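Local coordinates for cobalamin biosynthesis protein CobN (Mycobacterium tuberculosis, PDB 7C6O) that probably catalyses ATP-dependent cobalt insertion into the corrin ring during cobalamin biosynthesis, as the large, catalytic subunit of cobaltochelatase, at residues G942-R945 against D946-H950; E1065-I1068 against A1069-D1072; T1108-L1111 against S1112-T1115. One frame throughout, in Å; residues are numbered along the deposited sequence. Where two conformers were deposited one is given.

Contact 1 of 3, residues G942-R945 against D946-H950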
loop_
_atom_site.group_PDB
_atom_site.type_symbol
_atom_site.label_atom_id
_atom_site.label_comp_id
_atom_site.label_asym_id
_atom_site.label_seq_id
_atom_site.Cartn_x
_atom_site.Cartn_y
_atom_site.Cartn_z
ATOM N N GLY A 942 3.317 -9.809 2.640
ATOM C CA GLY A 942 1.890 -10.036 2.779
ATOM C C GLY A 942 1.067 -8.995 2.045
ATOM O O GLY A 942 0.053 -9.318 1.419
ATOM N N PHE A 943 1.496 -7.732 2.096
ATOM C CA PHE A 943 0.731 -6.694 1.416
ATOM C C PHE A 943 0.830 -6.824 -0.099
ATOM O O PHE A 943 -0.145 -6.553 -0.809
ATOM C CB PHE A 943 1.183 -5.301 1.844
ATOM C CG PHE A 943 0.463 -4.206 1.116
ATOM C CD1 PHE A 943 -0.856 -3.910 1.420
ATOM C CD2 PHE A 943 1.088 -3.498 0.100
ATOM C CE1 PHE A 943 -1.534 -2.916 0.742
ATOM C CE2 PHE A 943 0.414 -2.505 -0.587
ATOM C CZ PHE A 943 -0.899 -2.211 -0.264
ATOM N N PHE A 944 2.002 -7.207 -0.617
ATOM C CA PHE A 944 2.115 -7.442 -2.054
ATOM C C PHE A 944 1.118 -8.499 -2.506
ATOM O O PHE A 944 0.453 -8.338 -3.535
ATOM C CB PHE A 944 3.538 -7.861 -2.424
ATOM C CG PHE A 944 3.773 -7.946 -3.909
ATOM C CD1 PHE A 944 4.307 -6.867 -4.599
ATOM C CD2 PHE A 944 3.449 -9.096 -4.616
ATOM C CE1 PHE A 944 4.519 -6.932 -5.965
ATOM C CE2 PHE A 944 3.656 -9.169 -5.984
ATOM C CZ PHE A 944 4.196 -8.085 -6.657
ATOM N N ARG A 945 1.013 -9.593 -1.749
ATOM C CA ARG A 945 -0.010 -10.601 -2.009
ATOM C C ARG A 945 -1.409 -9.988 -2.009
ATOM O O ARG A 945 -2.221 -10.277 -2.899
ATOM C CB ARG A 945 0.105 -11.709 -0.962
ATOM C CG ARG A 945 -1.100 -12.621 -0.820
ATOM C CD ARG A 945 -1.093 -13.246 0.567
ATOM N NE ARG A 945 -1.397 -12.257 1.599
ATOM C CZ ARG A 945 -1.059 -12.370 2.880
ATOM N NH1 ARG A 945 -0.382 -13.427 3.310
ATOM N NH2 ARG A 945 -1.395 -11.412 3.734
ATOM N N ASP A 946 -1.698 -9.123 -1.031
ATOM C CA ASP A 946 -3.028 -8.529 -0.903
ATOM C C ASP A 946 -3.364 -7.631 -2.087
ATOM O O ASP A 946 -4.473 -7.693 -2.634
ATOM C CB ASP A 946 -3.118 -7.710 0.384
ATOM C CG ASP A 946 -3.068 -8.557 1.630
ATOM O OD1 ASP A 946 -2.907 -9.793 1.526
ATOM O OD2 ASP A 946 -3.194 -7.969 2.723
ATOM N N ALA A 947 -2.431 -6.760 -2.472
ATOM C CA ALA A 947 -2.722 -5.665 -3.389
ATOM C C ALA A 947 -2.417 -5.980 -4.846
ATOM O O ALA A 947 -2.971 -5.317 -5.731
ATOM C CB ALA A 947 -1.931 -4.415 -2.984
ATOM N N PHE A 948 -1.554 -6.953 -5.123
ATOM C CA PHE A 948 -1.136 -7.256 -6.492
ATOM C C PHE A 948 -1.326 -8.737 -6.803
ATOM O O PHE A 948 -0.382 -9.433 -7.191
ATOM C CB PHE A 948 0.312 -6.819 -6.709
ATOM C CG PHE A 948 0.509 -5.334 -6.599
ATOM C CD1 PHE A 948 0.994 -4.767 -5.431
ATOM C CD2 PHE A 948 0.176 -4.499 -7.654
ATOM C CE1 PHE A 948 1.165 -3.398 -5.327
ATOM C CE2 PHE A 948 0.343 -3.127 -7.556
ATOM C CZ PHE A 948 0.838 -2.574 -6.390
ATOM N N PRO A 949 -2.552 -9.252 -6.668
ATOM C CA PRO A 949 -2.758 -10.676 -6.967
ATOM C C PRO A 949 -2.538 -11.001 -8.432
ATOM O O PRO A 949 -2.058 -12.099 -8.742
ATOM C CB PRO A 949 -4.211 -10.916 -6.535
ATOM C CG PRO A 949 -4.873 -9.595 -6.751
ATOM C CD PRO A 949 -3.828 -8.558 -6.408
ATOM N N HIS A 950 -2.857 -10.072 -9.341
ATOM C CA HIS A 950 -2.603 -10.303 -10.760
ATOM C C HIS A 950 -1.115 -10.468 -11.037
ATOM O O HIS A 950 -0.732 -11.225 -11.936
ATOM C CB HIS A 950 -3.153 -9.148 -11.604
ATOM C CG HIS A 950 -4.528 -8.698 -11.215
ATOM N ND1 HIS A 950 -4.763 -7.862 -10.146
ATOM C CD2 HIS A 950 -5.738 -8.949 -11.770
ATOM C CE1 HIS A 950 -6.059 -7.626 -10.050
ATOM N NE2 HIS A 950 -6.674 -8.274 -11.024
#
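Three successive i to i+4 backbone bonds mark residues 942-948 as a short helix of nearly two turns: Asp946 N to Gly942 O at 3.0 Å, Ala947 N to Phe943 O at 2.8 Å, and Phe948 N to Phe944 O at 2.9 Å. On the polar side, Arg945 and Asp946 lie side by side and point the same way. The arginine chain bends at chi3 (70°), which turns its guanidinium back so that two nitrogens meet one oxygen: NE lies 2.9 Å and NH2 3.1 Å from Asp946 OD1. Both donors approach OD1 from the same face of the carboxylate, while the oxygen sits at the guanidinium edge, almost in its plane. Gly942 CA covers the centre of one guanidinium face. OD1 also lies 3.0 Å from Gly942 O, an acceptor-acceptor approach that the double grip of the positive charge would offset. The other oxygen, OD2, is held by Tyr1003 and Gln600, so both ends of this buried carboxylate are satisfied.

The apolar side is built from i, i+4 pairs. Ala947 CB lies over the Phe943 ring near its rim, 3.6 Å from CZ. Phe948 CB stands over the centre of the Phe944 ring, 11° off its normal, a CH-pi contact; the two rings themselves meet obliquely, planes at 34°. Helix 887-893 packs against Phe943 and Phe948.

Phe948 is the first residue to leave helical torsions and also the N-cap position of helix 949-963, with Pro949 in its first turn: the arrangement is a break between consecutive helices, following strand 935-940 of the mixed sheet.

Contact 2 of 3, residues E1065-I1068 against A1069-D1072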
loop_
_atom_site.group_PDB
_atom_site.type_symbol
_atom_site.label_atom_id
_atom_site.label_comp_id
_atom_site.label_asym_id
_atom_site.label_seq_id
_atom_site.Cartn_x
_atom_site.Cartn_y
_atom_site.Cartn_z
ATOM N N GLU A 1065 14.046 9.083 0.830
ATOM C CA GLU A 1065 13.618 9.649 2.105
ATOM C C GLU A 1065 14.101 8.836 3.300
ATOM O O GLU A 1065 14.227 9.388 4.399
ATOM C CB GLU A 1065 12.094 9.766 2.135
ATOM C CG GLU A 1065 11.523 10.812 1.178
ATOM C CD GLU A 1065 11.340 10.304 -0.248
ATOM O OE1 GLU A 1065 11.862 9.219 -0.588
ATOM O OE2 GLU A 1065 10.668 11.001 -1.035
ATOM N N HIS A 1066 14.365 7.545 3.120
ATOM C CA HIS A 1066 14.916 6.706 4.174
ATOM C C HIS A 1066 15.937 5.766 3.551
ATOM O O HIS A 1066 16.024 5.639 2.327
ATOM C CB HIS A 1066 13.820 5.915 4.900
ATOM C CG HIS A 1066 13.171 4.868 4.050
ATOM N ND1 HIS A 1066 11.957 5.060 3.428
ATOM C CD2 HIS A 1066 13.572 3.617 3.715
ATOM C CE1 HIS A 1066 11.634 3.972 2.751
ATOM N NE2 HIS A 1066 12.600 3.083 2.904
ATOM N N ASP A 1067 16.713 5.094 4.400
ATOM C CA ASP A 1067 17.747 4.182 3.923
ATOM C C ASP A 1067 17.614 2.838 4.633
ATOM O O ASP A 1067 16.714 2.625 5.451
ATOM C CB ASP A 1067 19.153 4.783 4.101
ATOM C CG ASP A 1067 19.445 5.209 5.530
ATOM O OD1 ASP A 1067 19.315 4.376 6.453
ATOM O OD2 ASP A 1067 19.838 6.382 5.727
ATOM N N ILE A 1068 18.529 1.918 4.311
ATOM C CA ILE A 1068 18.403 0.543 4.790
ATOM C C ILE A 1068 18.669 0.406 6.279
ATOM O O ILE A 1068 18.369 -0.648 6.856
ATOM C CB ILE A 1068 19.334 -0.408 4.011
ATOM C CG1 ILE A 1068 20.801 -0.029 4.220
ATOM C CG2 ILE A 1068 18.980 -0.399 2.534
ATOM C CD1 ILE A 1068 21.778 -1.102 3.758
ATOM N N ALA A 1069 19.226 1.434 6.917
ATOM C CA ALA A 1069 19.377 1.473 8.363
ATOM C C ALA A 1069 18.298 2.319 9.030
ATOM O O ALA A 1069 18.373 2.559 10.240
ATOM C CB ALA A 1069 20.767 1.995 8.737
ATOM N N ASP A 1070 17.301 2.770 8.261
ATOM C CA ASP A 1070 16.193 3.580 8.757
ATOM C C ASP A 1070 14.914 2.791 8.976
ATOM O O ASP A 1070 14.007 3.293 9.649
ATOM C CB ASP A 1070 15.877 4.718 7.777
ATOM C CG ASP A 1070 16.667 5.963 8.063
ATOM O OD1 ASP A 1070 17.076 6.144 9.229
ATOM O OD2 ASP A 1070 16.873 6.762 7.125
ATOM N N SER A 1071 14.807 1.593 8.409
ATOM C CA SER A 1071 13.602 0.787 8.522
ATOM C C SER A 1071 13.982 -0.655 8.809
ATOM O O SER A 1071 14.938 -1.182 8.234
ATOM C CB SER A 1071 12.751 0.847 7.248
ATOM O OG SER A 1071 11.655 -0.050 7.336
ATOM N N ASP A 1072 13.222 -1.286 9.703
ATOM C CA ASP A 1072 13.471 -2.676 10.059
ATOM C C ASP A 1072 13.219 -3.632 8.899
ATOM O O ASP A 1072 13.720 -4.761 8.923
ATOM C CB ASP A 1072 12.586 -3.073 11.237
ATOM C CG ASP A 1072 11.125 -2.761 10.985
ATOM O OD1 ASP A 1072 10.746 -1.573 11.070
ATOM O OD2 ASP A 1072 10.365 -3.700 10.670
HETATM O O HOH W 1 17.022 -2.626 8.122
#
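Asp1067 and Asp1070 are the first and last residues of a type I beta turn, closed by Asp1070 N donating to Asp1067 O at 2.9 Å, with Ile1068 and Ala1069 at the two corners. An Asx turn is superimposed on it: Ala1069 N reaches Asp1067 OD1 at 3.0 Å, using the anti lone pair. The first torsion of Asp1067 makes this possible, since chi1 of 55° sets CG between the backbone N and the carbonyl carbon and brings the carboxylate over the turn. Asp1070 reaches back the other way, its chi1 of -89° carrying the carboxylate toward Asp1067 N. Its OD2 accepts from that N at 3.2 Å, met on the anti side and out of the carboxylate plane, so each aspartate uses its side chain on a backbone N-H of the turn.

The two carboxylates consequently stack, planes 14° apart, with Asp1067 OD2 only 3.3 Å from Asp1070 OD2. Such proximity of like charges would be costly alone. Arg1122 of helix 1111-1123 forms salt bridges to OD1 of both residues, and Arg698 pairs with Asp1070 OD2, which probably keeps both groups ionised. Alongside, His1066 CB touches Asp1070 CB at 3.7 Å, while the far end of the imidazole is bonded through NE2 to Tyr1074.

The turn lies in the connection between strand 1056-1061 and helix 1072-1089, and Ser1071 occupies the N-cap position of that helix. One water ties the turn to this helix start, donating to Ile1068 O at 2.7 Å and to Ser1071 O at 2.5 Å, the latter unusually short and its exact length best taken with caution.

Contact 3 of 3, residues T1108-L1111 against S1112-T1115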
loop_
_atom_site.group_PDB
_atom_site.type_symbol
_atom_site.label_atom_id
_atom_site.label_comp_id
_atom_site.label_asym_id
_atom_site.label_seq_id
_atom_site.Cartn_x
_atom_site.Cartn_y
_atom_site.Cartn_z
ATOM N N THR A 1108 24.232 -0.985 -9.086
ATOM C CA THR A 1108 24.232 -2.111 -8.165
ATOM C C THR A 1108 25.483 -2.042 -7.301
ATOM O O THR A 1108 26.580 -1.771 -7.800
ATOM C CB THR A 1108 24.183 -3.450 -8.920
ATOM O OG1 THR A 1108 22.987 -3.514 -9.704
ATOM C CG2 THR A 1108 24.203 -4.626 -7.949
ATOM N N ARG A 1109 25.311 -2.264 -6.003
ATOM C CA ARG A 1109 26.442 -2.342 -5.093
ATOM C C ARG A 1109 26.190 -3.465 -4.100
ATOM O O ARG A 1109 25.069 -3.962 -3.967
ATOM C CB ARG A 1109 26.684 -1.004 -4.376
ATOM C CG ARG A 1109 25.532 -0.515 -3.524
ATOM C CD ARG A 1109 25.805 0.903 -3.022
ATOM N NE ARG A 1109 25.759 1.882 -4.103
ATOM C CZ ARG A 1109 24.702 2.642 -4.382
ATOM N NH1 ARG A 1109 23.598 2.551 -3.654
ATOM N NH2 ARG A 1109 24.752 3.501 -5.391
ATOM N N THR A 1110 27.253 -3.882 -3.418
ATOM C CA THR A 1110 27.098 -4.919 -2.413
ATOM C C THR A 1110 26.431 -4.346 -1.167
ATOM O O THR A 1110 26.388 -3.129 -0.954
ATOM C CB THR A 1110 28.448 -5.540 -2.046
ATOM O OG1 THR A 1110 29.248 -4.581 -1.342
ATOM C CG2 THR A 1110 29.191 -5.994 -3.299
ATOM N N LEU A 1111 25.888 -5.246 -0.344
ATOM C CA LEU A 1111 25.292 -4.825 0.920
ATOM C C LEU A 1111 26.330 -4.178 1.829
ATOM O O LEU A 1111 26.033 -3.203 2.528
ATOM C CB LEU A 1111 24.634 -6.020 1.610
ATOM C CG LEU A 1111 23.989 -5.787 2.979
ATOM C CD1 LEU A 1111 22.951 -4.675 2.905
ATOM C CD2 LEU A 1111 23.364 -7.079 3.486
ATOM N N SER A 1112 27.557 -4.703 1.833
ATOM C CA SER A 1112 28.613 -4.084 2.631
ATOM C C SER A 1112 28.900 -2.664 2.157
ATOM O O SER A 1112 29.081 -1.754 2.975
ATOM C CB SER A 1112 29.884 -4.929 2.580
ATOM O OG SER A 1112 30.947 -4.259 3.238
ATOM N N GLU A 1113 28.942 -2.459 0.836
ATOM C CA GLU A 1113 29.166 -1.123 0.291
ATOM C C GLU A 1113 28.034 -0.175 0.663
ATOM O O GLU A 1113 28.278 0.975 1.045
ATOM C CB GLU A 1113 29.323 -1.194 -1.232
ATOM C CG GLU A 1113 30.655 -1.771 -1.696
ATOM C CD GLU A 1113 30.696 -2.044 -3.191
ATOM O OE1 GLU A 1113 29.624 -2.078 -3.833
ATOM O OE2 GLU A 1113 31.807 -2.231 -3.729
ATOM N N GLU A 1114 26.787 -0.634 0.549
ATOM C CA GLU A 1114 25.658 0.230 0.878
ATOM C C GLU A 1114 25.623 0.549 2.368
ATOM O O GLU A 1114 25.264 1.666 2.760
ATOM C CB GLU A 1114 24.349 -0.422 0.427
ATOM C CG GLU A 1114 23.087 0.364 0.791
ATOM C CD GLU A 1114 22.898 1.632 -0.025
ATOM O OE1 GLU A 1114 23.733 1.919 -0.908
ATOM O OE2 GLU A 1114 21.902 2.346 0.215
ATOM N N THR A 1115 26.002 -0.413 3.214
ATOM C CA THR A 1115 25.997 -0.173 4.655
ATOM C C THR A 1115 27.009 0.902 5.034
ATOM O O THR A 1115 26.686 1.840 5.774
ATOM C CB THR A 1115 26.280 -1.472 5.412
ATOM O OG1 THR A 1115 25.280 -2.448 5.086
ATOM C CG2 THR A 1115 26.262 -1.221 6.919
#
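A capping box formed by Thr1110 and Glu1113 starts helix 1111-1123 directly at the end of strand 1107-1110. Thr1110 OG1 accepts from Glu1113 N at 3.1 Å; chi1 of 69° places the hydroxyl between the backbone N and the carbonyl carbon, facing the first turn. In return, Glu1113 OE1 accepts from Thr1110 N at 3.0 Å, with the donor 42° out of the carboxylate plane. The same OE1 lies 3.2 Å from Arg1109 CB, and the other oxygen, OE2, is in a salt bridge with Arg869.

Next along the helix, the bent Glu1114 chain brings OE1 to 2.8 Å from Arg1109 NH1. This salt bridge is one-pronged and tilted, the oxygen standing 27° out of the guanidinium plane; NH1 also pairs with Asp1099. At the next residue, Thr1115 gives two donors to Leu1111 O, four residues back: N at 2.9 Å and OG1 at 2.8 Å, from opposite faces of the carbonyl.

Reciprocal bonds thus satisfy two backbone N-H groups at the strand-helix junction. Negative charge on Glu1113 and Glu1114, close to the helix N terminus, should also interact favourably with the helix dipole, while the arginine partners balance it.

How the contacts relate
Following the chain, the three contacts come in series and none nests in or crosses another; each closes only a local turn. Contact 1 marks the helix break after strand 935-940. Contact 2 follows strand 1056-1061, and contact 3 joins edge strand 1107-1110 to its helix, so all three sit on connections of the same mixed sheet. Contacts 1 and 2 do not touch, their centres being about 22 Å apart, and contact 1 lies about 19 Å from contact 3 at the nearest atoms. Contacts 2 and 3 do meet: Ile1068 CD1 packs on Glu1114 CG at 3.6 Å and on Leu1111 CD1 at 3.9 Å, joining the loop before helix 1072-1089 to helix 1111-1123.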